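Local coordinates for protein acetolactate synthase isozyme 1 large subunit (Escherichia coli, PDB 6LPI) that is the large subunit of an acetohydroxy-acid synthase, a thiamine diphosphate-dependent enzyme that carries thiamine diphosphate, a magnesium ion and flavin-adenine dinucleotide, at residues A233-L244 with H254-G262. Sequence-based numbering, arbitrary orientation.
Sequences AEKAQLPTTMTL and HPLSLGMLG. With FAD (flavin-adenine dinucleotide), chain I.
Leu256 meets the end of helix 226-235: with CG anti to its carbonyl carbon (chi1 -66°), its methyl groups lie against the backbone of Ala233, Gln237 and Leu238, where a Schellman motif, with Gln237 at positive phi, closes the helix. Leu256 O takes two donors, Thr240 N at 2.8 Å, almost in line with the C=O bond, and Thr240 OG1 at 3.2 Å from above the carbonyl plane. At Ser257, OG accepts from Gly259 N, an ST turn, and meets the methyl CE of Met242, which reaches it through bends at chi2 and chi3. Leu258 N returns a bond to Thr240 O (2.8 Å), while Leu258 CD1 sits 4.1 Å from Pro239 CB. The backbone bonds and an axis angle of 13° identify strands 240-242 and 257-260 as adjacent parallel strands, the latter outermost in the six-stranded parallel sheet of the central domain, of order 3-2-1-4-5-6. Gly259 O likewise accepts two hydrogen bonds, from Met242 N (3.1 Å) and Thr241 OG1 (3.0 Å). The Met260 side chain lies alongside that of Leu244, pointing the same way, with SD of Met260 4.0 Å from CD1 of Leu244. Beyond the strands both segments grip FAD: Leu261 O accepts from FAD N3 at 2.9 Å, and Thr243 OG1 donates to FAD O2P.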
loop_
_atom_site.group_PDB
_atom_site.type_symbol
_atom_site.label_atom_id
_atom_site.label_comp_id
_atom_site.label_asym_id
_atom_site.label_seq_id
_atom_site.Cartn_x
_atom_site.Cartn_y
_atom_site.Cartn_z
ATOM N N ALA B 233 8.388 -15.599 -16.365
ATOM C CA ALA B 233 9.794 -15.310 -16.119
ATOM C C ALA B 233 10.673 -16.468 -16.559
ATOM O O ALA B 233 11.723 -16.263 -17.180
ATOM C CB ALA B 233 10.017 -14.988 -14.643
ATOM N N GLU B 234 10.237 -17.697 -16.283
ATOM C CA GLU B 234 11.071 -18.843 -16.593
ATOM C C GLU B 234 10.994 -19.244 -18.051
ATOM O O GLU B 234 12.018 -19.620 -18.636
ATOM C CB GLU B 234 10.667 -20.016 -15.709
ATOM C CG GLU B 234 11.082 -19.795 -14.268
ATOM C CD GLU B 234 10.485 -20.799 -13.346
ATOM O OE1 GLU B 234 10.758 -20.730 -12.136
ATOM O OE2 GLU B 234 9.689 -21.630 -13.822
ATOM N N LYS B 235 9.817 -19.125 -18.667
ATOM C CA LYS B 235 9.672 -19.488 -20.075
ATOM C C LYS B 235 10.573 -18.631 -20.947
ATOM O O LYS B 235 11.458 -19.144 -21.638
ATOM C CB LYS B 235 8.212 -19.343 -20.495
ATOM C CG LYS B 235 7.887 -19.565 -21.962
ATOM C CD LYS B 235 6.522 -20.192 -22.048
ATOM C CE LYS B 235 5.814 -19.846 -23.326
ATOM N NZ LYS B 235 5.961 -20.807 -24.441
ATOM N N ALA B 236 10.364 -17.313 -20.920
ATOM C CA ALA B 236 11.165 -16.387 -21.705
ATOM C C ALA B 236 12.545 -16.165 -21.109
ATOM O O ALA B 236 13.368 -15.478 -21.729
ATOM C CB ALA B 236 10.438 -15.049 -21.858
ATOM N N GLN B 237 12.807 -16.741 -19.939
ATOM C CA GLN B 237 14.076 -16.607 -19.229
ATOM C C GLN B 237 14.471 -15.138 -19.044
ATOM O O GLN B 237 15.563 -14.689 -19.409
ATOM C CB GLN B 237 15.157 -17.401 -19.966
ATOM C CG GLN B 237 14.959 -18.857 -19.768
ATOM C CD GLN B 237 15.611 -19.320 -18.495
ATOM O OE1 GLN B 237 16.815 -19.149 -18.289
ATOM N NE2 GLN B 237 14.795 -19.847 -17.589
ATOM N N LEU B 238 13.598 -14.429 -18.406
ATOM C CA LEU B 238 13.742 -12.997 -18.196
ATOM C C LEU B 238 14.462 -12.742 -16.884
ATOM O O LEU B 238 14.069 -13.298 -15.852
ATOM C CB LEU B 238 12.378 -12.345 -18.147
ATOM C CG LEU B 238 11.557 -12.645 -19.395
ATOM C CD1 LEU B 238 10.234 -11.914 -19.324
ATOM C CD2 LEU B 238 12.334 -12.305 -20.662
ATOM N N PRO B 239 15.535 -11.962 -16.878
ATOM C CA PRO B 239 15.993 -11.386 -15.611
ATOM C C PRO B 239 14.851 -10.595 -14.990
ATOM O O PRO B 239 14.216 -9.778 -15.654
ATOM C CB PRO B 239 17.159 -10.485 -16.040
ATOM C CG PRO B 239 17.715 -11.169 -17.255
ATOM C CD PRO B 239 16.551 -11.857 -17.940
ATOM N N THR B 240 14.539 -10.883 -13.729
ATOM C CA THR B 240 13.400 -10.247 -13.071
ATOM C C THR B 240 13.836 -9.461 -11.844
ATOM O O THR B 240 14.534 -9.984 -10.974
ATOM C CB THR B 240 12.355 -11.282 -12.687
ATOM O OG1 THR B 240 12.876 -12.049 -11.608
ATOM C CG2 THR B 240 12.095 -12.210 -13.836
ATOM N N THR B 241 13.458 -8.194 -11.807
ATOM C CA THR B 241 13.696 -7.328 -10.668
ATOM C C THR B 241 12.367 -7.043 -9.981
ATOM O O THR B 241 11.315 -6.996 -10.627
ATOM C CB THR B 241 14.383 -6.023 -11.100
ATOM O OG1 THR B 241 14.759 -5.268 -9.942
ATOM C CG2 THR B 241 13.469 -5.174 -11.962
ATOM N N MET B 242 12.414 -6.798 -8.677
ATOM C CA MET B 242 11.193 -6.508 -7.944
ATOM C C MET B 242 11.339 -5.205 -7.174
ATOM O O MET B 242 12.440 -4.813 -6.786
ATOM C CB MET B 242 10.832 -7.639 -6.984
ATOM C CG MET B 242 10.617 -8.985 -7.628
ATOM S SD MET B 242 11.149 -10.349 -6.555
ATOM C CE MET B 242 12.909 -10.443 -6.890
ATOM N N THR B 243 10.222 -4.515 -6.992
ATOM C CA THR B 243 10.201 -3.380 -6.084
ATOM C C THR B 243 10.176 -3.874 -4.647
ATOM O O THR B 243 10.029 -5.067 -4.388
ATOM C CB THR B 243 8.977 -2.517 -6.333
ATOM O OG1 THR B 243 7.816 -3.309 -6.065
ATOM C CG2 THR B 243 8.942 -2.039 -7.765
ATOM N N LEU B 244 10.277 -2.939 -3.698
ATOM C CA LEU B 244 10.112 -3.304 -2.291
ATOM C C LEU B 244 8.791 -4.022 -2.023
ATOM O O LEU B 244 8.711 -4.853 -1.115
ATOM C CB LEU B 244 10.218 -2.065 -1.405
ATOM C CG LEU B 244 10.108 -2.343 0.097
ATOM C CD1 LEU B 244 11.298 -3.141 0.547
ATOM C CD2 LEU B 244 10.011 -1.042 0.856
ATOM N N HIS B 254 16.236 -17.484 -6.675
ATOM C CA HIS B 254 15.855 -17.899 -8.016
ATOM C C HIS B 254 16.879 -17.376 -9.021
ATOM O O HIS B 254 17.282 -16.204 -8.944
ATOM C CB HIS B 254 14.456 -17.388 -8.368
ATOM C CG HIS B 254 13.968 -17.841 -9.712
ATOM N ND1 HIS B 254 12.846 -18.630 -9.867
ATOM C CD2 HIS B 254 14.427 -17.593 -10.964
ATOM C CE1 HIS B 254 12.648 -18.864 -11.152
ATOM N NE2 HIS B 254 13.596 -18.248 -11.839
ATOM N N PRO B 255 17.352 -18.217 -9.947
ATOM C CA PRO B 255 18.460 -17.815 -10.819
ATOM C C PRO B 255 18.132 -16.670 -11.748
ATOM O O PRO B 255 19.043 -16.159 -12.410
ATOM C CB PRO B 255 18.772 -19.094 -11.601
ATOM C CG PRO B 255 18.248 -20.187 -10.768
ATOM C CD PRO B 255 17.027 -19.643 -10.103
ATOM N N LEU B 256 16.875 -16.274 -11.850
ATOM C CA LEU B 256 16.505 -15.108 -12.626
ATOM C C LEU B 256 16.298 -13.879 -11.753
ATOM O O LEU B 256 15.869 -12.840 -12.253
ATOM C CB LEU B 256 15.248 -15.388 -13.448
ATOM C CG LEU B 256 15.324 -16.421 -14.579
ATOM C CD1 LEU B 256 13.926 -16.822 -15.027
ATOM C CD2 LEU B 256 16.143 -15.957 -15.767
ATOM N N SER B 257 16.518 -13.994 -10.451
ATOM C CA SER B 257 16.202 -12.915 -9.523
ATOM C C SER B 257 17.318 -11.891 -9.530
ATOM O O SER B 257 18.403 -12.137 -8.998
ATOM C CB SER B 257 16.007 -13.447 -8.107
ATOM O OG SER B 257 15.824 -12.373 -7.204
ATOM N N LEU B 258 17.031 -10.723 -10.073
ATOM C CA LEU B 258 17.892 -9.576 -9.868
ATOM C C LEU B 258 17.692 -8.988 -8.492
ATOM O O LEU B 258 18.337 -7.997 -8.154
ATOM C CB LEU B 258 17.570 -8.501 -10.897
ATOM C CG LEU B 258 17.863 -8.804 -12.341
ATOM C CD1 LEU B 258 17.451 -7.593 -13.128
ATOM C CD2 LEU B 258 19.340 -9.064 -12.481
ATOM N N GLY B 259 16.799 -9.574 -7.700
ATOM C CA GLY B 259 16.466 -8.963 -6.444
ATOM C C GLY B 259 15.840 -7.606 -6.683
ATOM O O GLY B 259 15.345 -7.293 -7.770
ATOM N N MET B 260 15.953 -6.752 -5.682
ATOM C CA MET B 260 15.264 -5.477 -5.686
ATOM C C MET B 260 16.132 -4.396 -6.309
ATOM O O MET B 260 17.340 -4.353 -6.093
ATOM C CB MET B 260 14.882 -5.079 -4.268
ATOM C CG MET B 260 14.566 -3.634 -4.115
ATOM S SD MET B 260 13.960 -3.241 -2.472
ATOM C CE MET B 260 15.489 -2.647 -1.791
ATOM N N LEU B 261 15.502 -3.548 -7.109
ATOM C CA LEU B 261 16.127 -2.406 -7.757
ATOM C C LEU B 261 15.918 -1.118 -6.958
ATOM O O LEU B 261 15.094 -1.043 -6.045
ATOM C CB LEU B 261 15.569 -2.254 -9.167
ATOM C CG LEU B 261 14.275 -1.464 -9.233
ATOM C CD1 LEU B 261 13.917 -1.176 -10.677
ATOM C CD2 LEU B 261 13.168 -2.246 -8.549
ATOM N N GLY B 262 16.697 -0.095 -7.295
ATOM C CA GLY B 262 16.368 1.224 -6.794
ATOM C C GLY B 262 17.267 1.829 -5.736
ATOM O O GLY B 262 18.454 1.541 -5.673
HETATM P PA FAD I . 2.772 -0.283 -5.504
HETATM O O1A FAD I . 3.019 -1.405 -4.574
HETATM O O2A FAD I . 2.019 0.904 -4.965
HETATM O O5B FAD I . 2.021 -1.017 -6.684
HETATM C C5B FAD I . 0.659 -0.692 -7.030
HETATM C C4B FAD I . 0.576 -0.654 -8.532
HETATM O O4B FAD I . 0.116 -1.933 -9.045
HETATM C C3B FAD I . -0.395 0.384 -9.087
HETATM O O3B FAD I . 0.160 0.928 -10.285
HETATM C C2B FAD I . -1.666 -0.451 -9.283
HETATM O O2B FAD I . -2.598 0.098 -10.203
HETATM C C1B FAD I . -1.039 -1.723 -9.835
HETATM N N9A FAD I . -1.875 -2.910 -9.767
HETATM C C8A FAD I . -2.503 -3.433 -8.668
HETATM N N7A FAD I . -3.176 -4.535 -8.911
HETATM C C5A FAD I . -2.976 -4.750 -10.265
HETATM C C6A FAD I . -3.431 -5.751 -11.149
HETATM N N6A FAD I . -4.214 -6.768 -10.781
HETATM N N1A FAD I . -3.058 -5.661 -12.444
HETATM C C2A FAD I . -2.281 -4.642 -12.823
HETATM N N3A FAD I . -1.786 -3.649 -12.083
HETATM C C4A FAD I . -2.177 -3.756 -10.806
HETATM N N1 FAD I . 11.150 0.800 -3.446
HETATM C C2 FAD I . 11.986 0.294 -4.395
HETATM O O2 FAD I . 11.547 -0.222 -5.415
HETATM N N3 FAD I . 13.356 0.343 -4.210
HETATM C C4 FAD I . 14.006 0.875 -3.117
HETATM O O4 FAD I . 15.234 0.858 -3.062
HETATM C C4X FAD I . 13.107 1.425 -2.113
HETATM N N5 FAD I . 13.632 1.956 -1.029
HETATM C C5X FAD I . 12.763 2.460 -0.068
HETATM C C6 FAD I . 13.294 3.020 1.096
HETATM C C7 FAD I . 12.459 3.525 2.092
HETATM C C7M FAD I . 13.060 4.137 3.329
HETATM C C8 FAD I . 11.066 3.478 1.921
HETATM C C8M FAD I . 10.137 4.034 2.974
HETATM C C9 FAD I . 10.534 2.922 0.760
HETATM C C9A FAD I . 11.368 2.425 -0.235
HETATM N N10 FAD I . 10.855 1.852 -1.419
HETATM C C10 FAD I . 11.692 1.342 -2.374
HETATM C "C1'" FAD I . 9.413 1.774 -1.652
HETATM C "C2'" FAD I . 8.900 2.895 -2.542
HETATM O "O2'" FAD I . 8.660 4.069 -1.766
HETATM C "C3'" FAD I . 7.585 2.465 -3.190
HETATM O "O3'" FAD I . 6.650 2.105 -2.178
HETATM C "C4'" FAD I . 7.713 1.298 -4.162
HETATM O "O4'" FAD I . 8.938 1.429 -4.874
HETATM C "C5'" FAD I . 6.563 1.238 -5.139
HETATM O "O5'" FAD I . 6.494 -0.083 -5.704
HETATM P P FAD I . 5.359 -0.461 -6.696
HETATM O O1P FAD I . 5.662 0.174 -8.054
HETATM O O2P FAD I . 5.162 -1.802 -6.644
HETATM O O3P FAD I . 4.144 0.278 -6.071
#